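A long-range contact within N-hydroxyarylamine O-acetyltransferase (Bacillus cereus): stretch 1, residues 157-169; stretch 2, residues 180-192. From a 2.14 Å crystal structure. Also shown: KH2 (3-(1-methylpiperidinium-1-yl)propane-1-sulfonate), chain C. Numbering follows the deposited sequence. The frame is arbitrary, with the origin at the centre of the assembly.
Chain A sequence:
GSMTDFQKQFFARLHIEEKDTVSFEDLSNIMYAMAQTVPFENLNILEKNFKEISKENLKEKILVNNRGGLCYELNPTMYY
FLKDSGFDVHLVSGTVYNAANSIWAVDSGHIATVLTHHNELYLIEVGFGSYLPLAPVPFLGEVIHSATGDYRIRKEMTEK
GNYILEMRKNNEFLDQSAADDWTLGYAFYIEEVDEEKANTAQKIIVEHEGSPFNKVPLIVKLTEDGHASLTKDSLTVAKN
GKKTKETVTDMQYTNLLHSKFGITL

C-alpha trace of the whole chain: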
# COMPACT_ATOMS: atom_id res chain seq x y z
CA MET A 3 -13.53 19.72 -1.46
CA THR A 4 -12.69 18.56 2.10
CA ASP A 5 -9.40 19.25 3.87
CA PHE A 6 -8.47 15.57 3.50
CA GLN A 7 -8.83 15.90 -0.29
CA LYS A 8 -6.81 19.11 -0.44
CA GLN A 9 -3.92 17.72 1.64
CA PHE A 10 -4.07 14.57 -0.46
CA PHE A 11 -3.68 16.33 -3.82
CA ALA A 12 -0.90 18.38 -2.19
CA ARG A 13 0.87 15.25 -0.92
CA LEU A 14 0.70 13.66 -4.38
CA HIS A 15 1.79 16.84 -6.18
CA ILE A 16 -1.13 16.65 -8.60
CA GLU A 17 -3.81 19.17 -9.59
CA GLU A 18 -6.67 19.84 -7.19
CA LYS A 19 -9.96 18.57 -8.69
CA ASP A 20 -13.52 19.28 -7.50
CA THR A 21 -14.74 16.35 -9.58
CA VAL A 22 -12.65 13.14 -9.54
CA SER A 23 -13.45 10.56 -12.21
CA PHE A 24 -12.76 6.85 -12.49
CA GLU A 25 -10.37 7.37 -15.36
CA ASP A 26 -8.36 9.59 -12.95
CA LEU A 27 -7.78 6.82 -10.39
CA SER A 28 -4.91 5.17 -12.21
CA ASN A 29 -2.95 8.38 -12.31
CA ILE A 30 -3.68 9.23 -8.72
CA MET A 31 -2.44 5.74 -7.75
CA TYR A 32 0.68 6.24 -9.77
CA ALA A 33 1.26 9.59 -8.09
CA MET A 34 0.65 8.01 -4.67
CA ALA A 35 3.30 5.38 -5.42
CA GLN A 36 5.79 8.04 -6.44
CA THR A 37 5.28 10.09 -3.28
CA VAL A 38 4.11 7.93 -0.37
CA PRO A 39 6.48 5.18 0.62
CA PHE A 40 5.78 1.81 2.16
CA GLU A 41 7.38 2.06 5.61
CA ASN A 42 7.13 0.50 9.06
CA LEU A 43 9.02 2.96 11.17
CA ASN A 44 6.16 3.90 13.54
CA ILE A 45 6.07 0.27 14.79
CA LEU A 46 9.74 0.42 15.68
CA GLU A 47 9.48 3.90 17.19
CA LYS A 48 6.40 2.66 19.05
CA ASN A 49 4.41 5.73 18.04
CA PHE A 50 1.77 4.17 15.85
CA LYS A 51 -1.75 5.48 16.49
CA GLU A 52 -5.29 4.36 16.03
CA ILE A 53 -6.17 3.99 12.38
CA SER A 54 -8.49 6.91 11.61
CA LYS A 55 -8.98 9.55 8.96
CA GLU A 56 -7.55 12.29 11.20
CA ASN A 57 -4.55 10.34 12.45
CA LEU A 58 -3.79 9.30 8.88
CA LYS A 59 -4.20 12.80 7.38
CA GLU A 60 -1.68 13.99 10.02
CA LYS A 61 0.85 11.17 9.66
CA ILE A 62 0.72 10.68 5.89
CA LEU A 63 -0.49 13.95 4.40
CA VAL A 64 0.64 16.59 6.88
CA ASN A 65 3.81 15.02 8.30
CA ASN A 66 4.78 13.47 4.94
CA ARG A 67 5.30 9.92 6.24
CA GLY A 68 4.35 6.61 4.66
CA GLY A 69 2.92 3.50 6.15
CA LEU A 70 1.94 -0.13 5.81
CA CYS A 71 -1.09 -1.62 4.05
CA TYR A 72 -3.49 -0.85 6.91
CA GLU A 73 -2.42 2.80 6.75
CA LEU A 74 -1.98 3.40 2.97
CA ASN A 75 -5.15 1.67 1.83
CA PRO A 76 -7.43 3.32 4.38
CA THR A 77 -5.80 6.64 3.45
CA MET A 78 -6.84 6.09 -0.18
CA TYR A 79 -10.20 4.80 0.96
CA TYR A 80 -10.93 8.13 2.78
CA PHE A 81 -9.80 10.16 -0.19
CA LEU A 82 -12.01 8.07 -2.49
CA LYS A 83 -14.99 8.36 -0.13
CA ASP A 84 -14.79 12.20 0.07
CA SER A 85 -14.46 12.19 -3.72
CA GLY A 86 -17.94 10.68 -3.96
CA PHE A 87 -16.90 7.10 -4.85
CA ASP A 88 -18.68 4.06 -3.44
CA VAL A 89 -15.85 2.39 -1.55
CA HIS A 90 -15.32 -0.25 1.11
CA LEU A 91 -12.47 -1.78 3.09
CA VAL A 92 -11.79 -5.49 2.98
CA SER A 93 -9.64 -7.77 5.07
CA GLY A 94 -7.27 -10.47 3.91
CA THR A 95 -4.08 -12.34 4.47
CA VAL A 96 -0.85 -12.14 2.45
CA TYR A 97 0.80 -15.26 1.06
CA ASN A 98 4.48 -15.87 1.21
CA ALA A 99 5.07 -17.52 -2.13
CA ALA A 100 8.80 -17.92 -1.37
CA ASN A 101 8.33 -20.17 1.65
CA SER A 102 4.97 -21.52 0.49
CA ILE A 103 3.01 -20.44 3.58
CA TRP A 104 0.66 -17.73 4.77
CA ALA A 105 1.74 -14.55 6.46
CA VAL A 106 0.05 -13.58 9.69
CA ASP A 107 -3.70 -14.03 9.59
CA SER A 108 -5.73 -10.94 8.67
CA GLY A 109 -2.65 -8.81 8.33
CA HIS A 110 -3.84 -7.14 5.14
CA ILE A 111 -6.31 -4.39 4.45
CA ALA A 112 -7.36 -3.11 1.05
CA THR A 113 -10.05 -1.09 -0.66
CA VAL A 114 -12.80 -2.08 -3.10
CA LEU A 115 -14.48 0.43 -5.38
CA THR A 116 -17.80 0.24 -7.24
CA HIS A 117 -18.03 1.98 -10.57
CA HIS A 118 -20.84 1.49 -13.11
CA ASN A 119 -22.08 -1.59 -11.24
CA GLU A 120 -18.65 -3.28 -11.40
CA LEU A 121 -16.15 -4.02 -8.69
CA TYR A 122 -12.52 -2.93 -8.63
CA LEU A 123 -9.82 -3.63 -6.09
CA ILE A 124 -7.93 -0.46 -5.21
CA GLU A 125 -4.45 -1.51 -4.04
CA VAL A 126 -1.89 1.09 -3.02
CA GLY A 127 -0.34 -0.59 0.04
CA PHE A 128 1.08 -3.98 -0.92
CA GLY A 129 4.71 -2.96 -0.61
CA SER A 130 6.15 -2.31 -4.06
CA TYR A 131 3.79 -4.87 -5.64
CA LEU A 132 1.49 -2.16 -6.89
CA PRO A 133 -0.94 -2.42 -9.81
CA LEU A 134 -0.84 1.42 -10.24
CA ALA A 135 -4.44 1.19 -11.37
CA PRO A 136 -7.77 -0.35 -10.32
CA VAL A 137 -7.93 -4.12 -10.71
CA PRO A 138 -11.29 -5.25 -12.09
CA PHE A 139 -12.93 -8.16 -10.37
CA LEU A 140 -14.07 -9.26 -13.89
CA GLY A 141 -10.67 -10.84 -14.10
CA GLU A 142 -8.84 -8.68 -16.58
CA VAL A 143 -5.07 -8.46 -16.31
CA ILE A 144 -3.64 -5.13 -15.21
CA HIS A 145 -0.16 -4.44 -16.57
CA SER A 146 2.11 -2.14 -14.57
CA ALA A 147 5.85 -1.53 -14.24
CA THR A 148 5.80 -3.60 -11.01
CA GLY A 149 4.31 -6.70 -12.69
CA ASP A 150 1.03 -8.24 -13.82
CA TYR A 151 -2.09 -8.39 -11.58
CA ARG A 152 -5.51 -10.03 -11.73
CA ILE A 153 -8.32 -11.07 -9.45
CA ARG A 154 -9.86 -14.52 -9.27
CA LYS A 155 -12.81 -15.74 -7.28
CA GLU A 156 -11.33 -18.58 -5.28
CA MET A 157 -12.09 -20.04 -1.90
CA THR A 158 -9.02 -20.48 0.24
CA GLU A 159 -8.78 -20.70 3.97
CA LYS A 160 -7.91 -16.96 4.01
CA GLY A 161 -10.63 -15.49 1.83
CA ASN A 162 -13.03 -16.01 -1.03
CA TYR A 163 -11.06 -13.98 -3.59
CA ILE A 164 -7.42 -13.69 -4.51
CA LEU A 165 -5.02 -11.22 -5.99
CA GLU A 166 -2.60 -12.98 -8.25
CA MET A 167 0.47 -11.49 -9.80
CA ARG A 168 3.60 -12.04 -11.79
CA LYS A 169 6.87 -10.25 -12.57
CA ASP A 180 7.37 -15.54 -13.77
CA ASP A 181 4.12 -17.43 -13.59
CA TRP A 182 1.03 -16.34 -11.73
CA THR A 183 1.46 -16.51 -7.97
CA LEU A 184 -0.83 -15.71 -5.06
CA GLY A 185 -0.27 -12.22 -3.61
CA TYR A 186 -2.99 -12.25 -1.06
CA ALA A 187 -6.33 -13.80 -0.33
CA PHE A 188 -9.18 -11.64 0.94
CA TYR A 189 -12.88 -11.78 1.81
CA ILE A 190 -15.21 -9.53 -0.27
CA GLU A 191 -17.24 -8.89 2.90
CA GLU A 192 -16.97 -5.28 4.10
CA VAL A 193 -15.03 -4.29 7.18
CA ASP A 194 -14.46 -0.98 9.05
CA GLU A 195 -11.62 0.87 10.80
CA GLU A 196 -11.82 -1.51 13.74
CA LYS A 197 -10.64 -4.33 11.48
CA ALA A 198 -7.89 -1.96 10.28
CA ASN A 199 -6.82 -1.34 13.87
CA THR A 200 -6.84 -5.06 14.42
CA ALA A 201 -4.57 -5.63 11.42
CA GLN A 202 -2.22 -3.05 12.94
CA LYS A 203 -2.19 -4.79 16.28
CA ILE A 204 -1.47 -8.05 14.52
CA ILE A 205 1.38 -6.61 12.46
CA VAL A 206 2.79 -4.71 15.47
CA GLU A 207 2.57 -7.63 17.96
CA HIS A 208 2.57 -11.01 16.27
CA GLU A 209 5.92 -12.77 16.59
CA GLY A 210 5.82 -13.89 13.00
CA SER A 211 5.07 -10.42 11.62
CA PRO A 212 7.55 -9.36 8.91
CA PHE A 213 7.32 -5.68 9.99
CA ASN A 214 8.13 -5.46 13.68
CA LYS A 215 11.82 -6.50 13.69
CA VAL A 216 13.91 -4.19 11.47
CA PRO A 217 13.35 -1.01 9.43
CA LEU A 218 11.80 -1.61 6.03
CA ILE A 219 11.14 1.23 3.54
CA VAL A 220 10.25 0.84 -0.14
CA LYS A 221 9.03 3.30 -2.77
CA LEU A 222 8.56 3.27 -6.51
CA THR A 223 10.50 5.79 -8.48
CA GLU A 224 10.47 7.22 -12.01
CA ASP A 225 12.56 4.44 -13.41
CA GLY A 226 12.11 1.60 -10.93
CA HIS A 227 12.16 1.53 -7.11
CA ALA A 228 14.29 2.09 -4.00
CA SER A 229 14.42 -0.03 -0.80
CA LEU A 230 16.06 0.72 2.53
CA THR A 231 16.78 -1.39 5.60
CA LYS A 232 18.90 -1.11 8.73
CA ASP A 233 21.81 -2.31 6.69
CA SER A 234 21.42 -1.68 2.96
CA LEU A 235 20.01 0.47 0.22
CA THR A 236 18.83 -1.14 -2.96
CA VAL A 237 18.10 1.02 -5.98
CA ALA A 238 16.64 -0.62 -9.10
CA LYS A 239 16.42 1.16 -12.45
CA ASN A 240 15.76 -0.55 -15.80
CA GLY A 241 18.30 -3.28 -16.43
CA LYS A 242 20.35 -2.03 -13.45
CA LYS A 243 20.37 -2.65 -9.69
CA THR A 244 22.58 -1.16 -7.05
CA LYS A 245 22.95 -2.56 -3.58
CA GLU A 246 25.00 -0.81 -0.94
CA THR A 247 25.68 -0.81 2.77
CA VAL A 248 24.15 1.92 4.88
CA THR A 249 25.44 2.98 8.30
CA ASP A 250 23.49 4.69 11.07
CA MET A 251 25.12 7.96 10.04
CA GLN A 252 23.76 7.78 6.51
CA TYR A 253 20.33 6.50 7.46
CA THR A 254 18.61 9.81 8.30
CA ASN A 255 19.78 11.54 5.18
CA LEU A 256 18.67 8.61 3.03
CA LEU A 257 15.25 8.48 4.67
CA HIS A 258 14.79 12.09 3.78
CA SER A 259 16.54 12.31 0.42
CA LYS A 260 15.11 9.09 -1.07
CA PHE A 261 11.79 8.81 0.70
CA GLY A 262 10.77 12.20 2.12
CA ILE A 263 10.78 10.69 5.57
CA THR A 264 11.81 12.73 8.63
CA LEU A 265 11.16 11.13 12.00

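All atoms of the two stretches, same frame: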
# COMPACT_ATOMS: atom_id res chain seq x y z
N MET A 157 -12.00 -19.74 -3.30
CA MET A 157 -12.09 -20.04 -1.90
C MET A 157 -10.74 -20.56 -1.49
O MET A 157 -10.18 -21.43 -2.14
CB MET A 157 -13.18 -21.10 -1.66
CG MET A 157 -13.60 -21.31 -0.21
SD MET A 157 -14.36 -19.86 0.50
CE MET A 157 -15.25 -19.25 -0.94
N THR A 158 -10.18 -19.95 -0.45
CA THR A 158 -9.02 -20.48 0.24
C THR A 158 -9.44 -20.39 1.68
O THR A 158 -10.55 -19.93 1.99
CB THR A 158 -7.71 -19.63 0.08
OG1 THR A 158 -7.85 -18.38 0.75
CG2 THR A 158 -7.37 -19.38 -1.38
N GLU A 159 -8.54 -20.80 2.55
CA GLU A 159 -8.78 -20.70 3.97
C GLU A 159 -8.55 -19.27 4.48
O GLU A 159 -8.64 -19.02 5.68
CB GLU A 159 -7.87 -21.67 4.71
CG GLU A 159 -6.42 -21.23 4.72
CD GLU A 159 -5.50 -22.24 5.41
OE1 GLU A 159 -4.84 -23.06 4.71
OE2 GLU A 159 -5.44 -22.19 6.65
N LYS A 160 -8.21 -18.33 3.58
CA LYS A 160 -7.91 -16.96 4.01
C LYS A 160 -8.78 -15.93 3.30
O LYS A 160 -8.55 -14.73 3.40
CB LYS A 160 -6.44 -16.63 3.77
CG LYS A 160 -5.46 -17.47 4.59
CD LYS A 160 -5.73 -17.43 6.12
CE LYS A 160 -4.63 -18.18 6.88
NZ LYS A 160 -4.81 -18.12 8.38
N GLY A 161 -9.78 -16.40 2.57
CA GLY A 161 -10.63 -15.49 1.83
C GLY A 161 -11.50 -16.22 0.84
O GLY A 161 -11.50 -17.45 0.77
N ASN A 162 -12.27 -15.46 0.07
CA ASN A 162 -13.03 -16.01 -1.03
C ASN A 162 -12.66 -15.39 -2.36
O ASN A 162 -13.27 -15.72 -3.38
CB ASN A 162 -14.54 -15.90 -0.80
CG ASN A 162 -14.94 -14.59 -0.20
OD1 ASN A 162 -14.52 -13.52 -0.65
ND2 ASN A 162 -15.74 -14.66 0.85
N TYR A 163 -11.65 -14.51 -2.36
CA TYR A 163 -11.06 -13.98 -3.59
C TYR A 163 -9.55 -13.95 -3.44
O TYR A 163 -9.01 -14.12 -2.35
CB TYR A 163 -11.56 -12.57 -3.90
CG TYR A 163 -12.95 -12.49 -4.49
CD1 TYR A 163 -13.13 -12.45 -5.86
CD2 TYR A 163 -14.07 -12.44 -3.68
CE1 TYR A 163 -14.38 -12.37 -6.41
CE2 TYR A 163 -15.33 -12.35 -4.22
CZ TYR A 163 -15.48 -12.32 -5.60
OH TYR A 163 -16.73 -12.24 -6.20
N ILE A 164 -8.87 -13.74 -4.54
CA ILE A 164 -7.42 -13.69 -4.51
C ILE A 164 -6.93 -12.64 -5.47
O ILE A 164 -7.57 -12.36 -6.49
CB ILE A 164 -6.74 -15.04 -4.87
CG1 ILE A 164 -6.96 -15.40 -6.34
CG2 ILE A 164 -7.23 -16.16 -3.95
CD1 ILE A 164 -6.25 -16.73 -6.75
N LEU A 165 -5.79 -12.06 -5.10
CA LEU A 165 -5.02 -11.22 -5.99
C LEU A 165 -3.78 -11.96 -6.39
O LEU A 165 -2.91 -12.27 -5.55
CB LEU A 165 -4.63 -9.91 -5.31
CG LEU A 165 -3.86 -9.06 -6.30
CD1 LEU A 165 -4.79 -8.53 -7.36
CD2 LEU A 165 -3.11 -7.94 -5.62
N GLU A 166 -3.71 -12.27 -7.68
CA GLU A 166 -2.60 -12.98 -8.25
C GLU A 166 -1.72 -12.01 -9.00
O GLU A 166 -2.16 -10.98 -9.46
CB GLU A 166 -3.10 -14.04 -9.24
CG GLU A 166 -3.27 -15.42 -8.66
CD GLU A 166 -3.94 -16.35 -9.64
OE1 GLU A 166 -4.73 -15.85 -10.46
OE2 GLU A 166 -3.64 -17.56 -9.60
N MET A 167 -0.46 -12.37 -9.15
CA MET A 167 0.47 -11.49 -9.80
C MET A 167 1.66 -12.23 -10.40
O MET A 167 2.02 -13.35 -9.99
CB MET A 167 1.01 -10.48 -8.79
CG MET A 167 1.96 -11.09 -7.76
SD MET A 167 2.33 -10.02 -6.34
CE MET A 167 3.40 -11.06 -5.33
N ARG A 168 2.31 -11.56 -11.34
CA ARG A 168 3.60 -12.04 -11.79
C ARG A 168 4.52 -10.89 -12.20
O ARG A 168 4.04 -9.85 -12.68
CB ARG A 168 3.38 -13.03 -12.93
CG ARG A 168 2.57 -12.51 -14.06
CD ARG A 168 2.16 -13.67 -14.98
NE ARG A 168 2.72 -13.61 -16.33
CZ ARG A 168 2.17 -12.96 -17.35
NH1 ARG A 168 1.06 -12.27 -17.18
NH2 ARG A 168 2.75 -12.98 -18.54
N LYS A 169 5.82 -11.08 -11.97
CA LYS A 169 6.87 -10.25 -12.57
C LYS A 169 7.20 -9.02 -11.76
O LYS A 169 8.26 -8.41 -11.96
CB LYS A 169 6.47 -9.81 -13.98
CG LYS A 169 6.19 -10.92 -15.00
CD LYS A 169 5.47 -10.30 -16.22
CE LYS A 169 5.61 -11.11 -17.49
NZ LYS A 169 4.81 -10.46 -18.58
N ASP A 180 7.85 -16.05 -12.49
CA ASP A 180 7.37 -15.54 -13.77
C ASP A 180 5.94 -15.96 -14.06
O ASP A 180 5.25 -15.35 -14.89
CB ASP A 180 8.28 -16.00 -14.92
CG ASP A 180 9.33 -14.97 -15.28
OD1 ASP A 180 8.98 -14.03 -16.01
OD2 ASP A 180 10.49 -15.11 -14.85
N ASP A 181 5.49 -17.00 -13.39
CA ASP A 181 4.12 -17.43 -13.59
C ASP A 181 3.27 -16.85 -12.46
O ASP A 181 3.79 -16.39 -11.45
CB ASP A 181 4.03 -18.97 -13.64
CG ASP A 181 4.68 -19.65 -12.43
OD1 ASP A 181 3.96 -20.12 -11.52
OD2 ASP A 181 5.93 -19.71 -12.37
N TRP A 182 1.97 -16.86 -12.68
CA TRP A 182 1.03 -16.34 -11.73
C TRP A 182 1.24 -16.93 -10.34
O TRP A 182 1.39 -18.13 -10.17
CB TRP A 182 -0.37 -16.63 -12.22
CG TRP A 182 -0.74 -15.80 -13.38
CD1 TRP A 182 -0.88 -16.22 -14.67
CD2 TRP A 182 -1.01 -14.40 -13.39
NE1 TRP A 182 -1.23 -15.18 -15.47
CE2 TRP A 182 -1.32 -14.03 -14.70
CE3 TRP A 182 -1.03 -13.40 -12.40
CZ2 TRP A 182 -1.63 -12.74 -15.08
CZ3 TRP A 182 -1.36 -12.12 -12.75
CH2 TRP A 182 -1.65 -11.79 -14.08
N THR A 183 1.30 -16.06 -9.35
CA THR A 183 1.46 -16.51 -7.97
C THR A 183 0.54 -15.68 -7.06
O THR A 183 0.23 -14.52 -7.36
CB THR A 183 2.94 -16.46 -7.54
OG1 THR A 183 3.52 -15.22 -7.95
CG2 THR A 183 3.72 -17.56 -8.24
N LEU A 184 0.07 -16.32 -6.00
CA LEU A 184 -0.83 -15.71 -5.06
C LEU A 184 -0.15 -14.58 -4.30
O LEU A 184 0.92 -14.79 -3.73
CB LEU A 184 -1.32 -16.77 -4.08
CG LEU A 184 -2.25 -16.27 -2.98
CD1 LEU A 184 -3.44 -15.57 -3.58
CD2 LEU A 184 -2.70 -17.44 -2.08
N GLY A 185 -0.76 -13.39 -4.34
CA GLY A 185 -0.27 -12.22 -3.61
C GLY A 185 -0.93 -12.22 -2.25
O GLY A 185 -0.30 -12.45 -1.22
N TYR A 186 -2.22 -11.99 -2.26
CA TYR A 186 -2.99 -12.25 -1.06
C TYR A 186 -4.40 -12.74 -1.37
O TYR A 186 -4.93 -12.57 -2.48
CB TYR A 186 -3.03 -11.02 -0.16
CG TYR A 186 -3.65 -9.81 -0.82
CD1 TYR A 186 -2.86 -8.80 -1.36
CD2 TYR A 186 -5.02 -9.67 -0.86
CE1 TYR A 186 -3.43 -7.70 -1.94
CE2 TYR A 186 -5.61 -8.57 -1.44
CZ TYR A 186 -4.81 -7.58 -1.97
OH TYR A 186 -5.40 -6.49 -2.56
N ALA A 187 -4.95 -13.39 -0.35
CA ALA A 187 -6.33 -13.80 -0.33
C ALA A 187 -7.09 -12.81 0.53
O ALA A 187 -6.56 -12.30 1.53
CB ALA A 187 -6.44 -15.22 0.26
N PHE A 188 -8.33 -12.52 0.14
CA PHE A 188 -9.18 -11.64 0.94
C PHE A 188 -10.64 -12.08 0.86
O PHE A 188 -11.01 -12.82 -0.04
CB PHE A 188 -9.07 -10.19 0.48
CG PHE A 188 -9.54 -9.95 -0.94
CD1 PHE A 188 -8.71 -10.23 -2.01
CD2 PHE A 188 -10.80 -9.42 -1.19
CE1 PHE A 188 -9.14 -9.99 -3.32
CE2 PHE A 188 -11.22 -9.20 -2.50
CZ PHE A 188 -10.38 -9.48 -3.55
N TYR A 189 -11.44 -11.61 1.82
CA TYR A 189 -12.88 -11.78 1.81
C TYR A 189 -13.53 -10.51 1.23
O TYR A 189 -13.12 -9.39 1.55
CB TYR A 189 -13.38 -12.02 3.24
CG TYR A 189 -12.89 -13.29 3.88
CD1 TYR A 189 -13.49 -14.51 3.56
CD2 TYR A 189 -11.82 -13.28 4.80
CE1 TYR A 189 -13.05 -15.71 4.15
CE2 TYR A 189 -11.37 -14.50 5.41
CZ TYR A 189 -12.00 -15.70 5.06
OH TYR A 189 -11.60 -16.90 5.60
N ILE A 190 -14.53 -10.67 0.36
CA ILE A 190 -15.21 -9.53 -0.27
C ILE A 190 -16.10 -8.78 0.72
O ILE A 190 -16.48 -7.63 0.49
CB ILE A 190 -16.08 -9.98 -1.50
CG1 ILE A 190 -16.53 -8.78 -2.34
CG2 ILE A 190 -17.29 -10.79 -1.03
CD1 ILE A 190 -15.41 -7.84 -2.76
N GLU A 191 -16.43 -9.45 1.82
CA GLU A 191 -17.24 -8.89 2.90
C GLU A 191 -16.60 -7.62 3.52
O GLU A 191 -15.43 -7.60 3.90
CB GLU A 191 -17.47 -9.96 3.98
CG GLU A 191 -18.49 -11.09 3.60
CD GLU A 191 -17.94 -12.18 2.65
OE1 GLU A 191 -16.70 -12.36 2.53
OE2 GLU A 191 -18.77 -12.86 2.02
N GLU A 192 -17.41 -6.58 3.62
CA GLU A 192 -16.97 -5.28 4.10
C GLU A 192 -16.58 -5.24 5.57
O GLU A 192 -17.19 -5.86 6.44
CB GLU A 192 -18.06 -4.24 3.84
CG GLU A 192 -18.02 -3.08 4.79
CD GLU A 192 -18.87 -1.93 4.31
OE1 GLU A 192 -19.23 -1.94 3.11
OE2 GLU A 192 -19.17 -1.03 5.12
S KH2 C . 1.35 -20.06 -5.86
C1 KH2 C . 0.94 -20.56 -4.22
O1 KH2 C . 2.50 -19.19 -5.91
N2 KH2 C . -2.23 -21.76 -2.51
O2 KH2 C . 0.27 -19.38 -6.54
C4 KH2 C . -0.22 -21.46 -3.99
O4 KH2 C . 1.65 -21.17 -6.74
C7 KH2 C . -1.21 -20.93 -3.03
C11 KH2 C . -3.16 -22.09 -3.54
C12 KH2 C . -3.91 -21.76 -0.70
C13 KH2 C . -2.09 -23.28 -0.63
C14 KH2 C . -3.58 -23.21 -0.66
C15 KH2 C . -1.65 -22.96 -2.02
C16 KH2 C . -2.86 -21.03 -1.46

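The two stretches pair as antiparallel strands, about residues 163-168 against 183-188. Their axes approach to 4.5 Å, and the N-to-C directions differ by 141°. Together the stretches bury about 1200 Å².

Stretch 1 opens at the end of a weakly bonded strand; a turn follows, with Thr158 N bonded to Gly161 O. Thr158 OG1 accepts from Lys160 N at 2.9 Å. The same OG1 of Thr158 lies 3.5 Å from Ala187 CB, so Thr158 packs against Ala187.

Gly161 lies against the face of the Tyr189 ring. Its CA sits 3.4 Å from the ring centroid, a CH-pi contact. There is no room for a side chain: a CB on Gly161 would fall 2.3 Å from Phe188 O, a clash.

The chain turns a corner at Asn162. Its backbone N donates to Phe188 O at 2.9 Å. The side chain amide uses both ends: OD1 accepts from Ile190 N at 3.0 Å, and ND2 donates to Glu191 OE1 at 3.0 Å. It thus ties the corner to Ile190 and Glu191.

Tyr163 pairs with Phe188. Tyr163 N donates to Phe188 O at 2.9 Å, so this oxygen accepts twice. Phe188 N returns a bond to Tyr163 O at 3.0 Å. Tyr163 CB covers the face of the Phe188 ring, 3.7 Å from its centroid. The two rings are near parallel but slid apart and barely overlap.

Ile164 faces the other side of the sheet, as does Ala187. Ile164 CB packs on Leu184 CD1 at 3.6 Å, an apolar contact between buried side chains.

Leu165 N donates to Tyr186 O at 2.8 Å. Leu165 CB lies over the Tyr186 ring, 4.1 Å from the centroid. The register then shifts by one between Leu165 and Glu166, a beta bulge. Leu165 O therefore takes bonds from two successive amides, Gly185 N at 2.7 Å and, weakly, Tyr186 N at 3.4 Å. A CB on Gly185 would lie 3.0 Å from Leu165 O, a clash.

After the bulge, Glu166 pairs with Leu184. Glu166 CB lies 3.8 Å from Trp182 CE3, while the Glu166 carboxylate is hydrogen-bonded elsewhere in the structure.

Met167 pairs with Thr183. Met167 N donates to Thr183 O, and Thr183 N donates to Met167 O, both at 2.9 Å. Thr183 OG1 adds a bond to Met167 O at 3.1 Å.

Arg168 lies near the end of the contact. Its CD sits over the five-membered ring of Trp182, 3.6 Å from the centroid. Arg168 NE makes a weak bond to Asp180 O at 3.4 Å.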